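Local coordinates for protein anti-h(o) lectin I (Ulex europaeus, PDB 1FX5) that binds L-fucose and the O(H) blood-group antigen as a calcium- and manganese-containing legume lectin that assembles as a homodimer, at the interface of chains A and B. Sequence-based numbering; all coordinates share one arbitrary frame. Chains: chain A/B, Anti-h(o) lectin I.

The interface of chains A and B. Residues chain A 12, 14-17; chain B 208-209.
One face of the B:Trp209 indole lies against A:Gly15 and A:Lys16, while its edge meets a carboxylate oxygen of A:Asp17 and a water molecule, in the homodimer interface of this legume lectin. It is a worked example of an aromatic ring packed on a neighbouring subunit's loop with its N-H satisfied through water; the indole residue supplies 102 of the 201 Å² hidden here. Over the five-membered ring sits A:Lys16 CG, 3.7 Å from the ring centroid in a CH-pi contact. With that CG anti to its own carbonyl carbon (chi1 -46°), the methylene rests on the pyrrole; the chain then bends at its second torsion, carrying CD and the amino end away. The backbone N of A:Lys16 stands above the same face toward the rim, and next to it A:Gly15 CA packs 3.6 Å from B:Trp209 CZ2. The A:Asp17 carboxylate lays its flat side across the CH2-CZ3 edge, its plane turned 69° from the indole and OD1 in the ring plane; OD2 is 3.5 Å from B:Trp209 CH2. Nearly perpendicular to the indole stands the A:Asn14 amide, its ND2 3.9 Å from B:Trp209 NE1, too long for a bond. No direct polar bond joins the chains in this patch: B:Trp209 NE1 gives its hydrogen to water 1 at 3.0 Å, nearly straight at 162°. This water meets the side-chain carbonyl OD1 of A:Asn14 at 2.8 Å and the hydroxyl OG of A:Ser12 at 3.0 Å. Two-fold symmetry repeats the arrangement with the chains exchanged.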
# COMPACT_ATOMS: atom_id res chain seq x y z
N SER A 12 -0.38 -14.76 4.69
CA SER A 12 -1.65 -15.46 4.97
C SER A 12 -2.40 -15.82 3.70
O SER A 12 -2.41 -15.05 2.74
CB SER A 12 -2.54 -14.64 5.93
OG SER A 12 -2.58 -13.27 5.60
N ASN A 14 -5.62 -15.85 3.00
CA ASN A 14 -6.75 -14.98 2.64
C ASN A 14 -6.31 -13.51 2.63
O ASN A 14 -7.09 -12.61 2.95
CB ASN A 14 -7.87 -15.15 3.66
CG ASN A 14 -7.46 -14.67 5.05
OD1 ASN A 14 -6.48 -15.18 5.61
ND2 ASN A 14 -8.15 -13.66 5.57
N GLY A 15 -5.04 -13.27 2.33
CA GLY A 15 -4.52 -11.91 2.30
C GLY A 15 -5.16 -11.13 1.18
O GLY A 15 -5.55 -11.70 0.18
N LYS A 16 -5.26 -9.82 1.35
CA LYS A 16 -5.86 -8.98 0.32
C LYS A 16 -4.91 -7.94 -0.25
O LYS A 16 -5.32 -7.14 -1.09
CB LYS A 16 -7.07 -8.24 0.91
CG LYS A 16 -8.04 -9.07 1.74
CD LYS A 16 -8.71 -10.17 0.92
CE LYS A 16 -9.88 -10.80 1.66
NZ LYS A 16 -10.93 -9.77 1.93
N ASP A 17 -3.65 -7.94 0.19
CA ASP A 17 -2.70 -6.95 -0.30
C ASP A 17 -1.61 -7.36 -1.31
O ASP A 17 -0.65 -6.60 -1.50
CB ASP A 17 -2.09 -6.19 0.88
CG ASP A 17 -1.31 -7.08 1.83
OD1 ASP A 17 -0.73 -6.53 2.80
OD2 ASP A 17 -1.28 -8.32 1.63
N GLU B 208 -11.31 -8.63 9.20
CA GLU B 208 -9.86 -8.61 9.36
C GLU B 208 -9.12 -7.62 8.46
O GLU B 208 -8.05 -7.11 8.84
CB GLU B 208 -9.30 -10.00 9.15
CG GLU B 208 -9.69 -10.98 10.22
CD GLU B 208 -9.14 -12.35 9.92
OE1 GLU B 208 -7.95 -12.59 10.22
OE2 GLU B 208 -9.91 -13.16 9.37
N TRP B 209 -9.63 -7.42 7.25
CA TRP B 209 -9.03 -6.51 6.29
C TRP B 209 -10.00 -5.35 6.02
O TRP B 209 -11.16 -5.58 5.67
CB TRP B 209 -8.69 -7.23 4.98
CG TRP B 209 -7.58 -8.25 5.09
CD1 TRP B 209 -7.70 -9.54 5.49
CD2 TRP B 209 -6.19 -8.05 4.78
NE1 TRP B 209 -6.48 -10.17 5.46
CE2 TRP B 209 -5.53 -9.27 5.03
CE3 TRP B 209 -5.43 -6.96 4.34
CZ2 TRP B 209 -4.14 -9.44 4.84
CZ3 TRP B 209 -4.06 -7.13 4.15
CH2 TRP B 209 -3.42 -8.36 4.41
O HOH W 1 -5.44 -12.78 6.49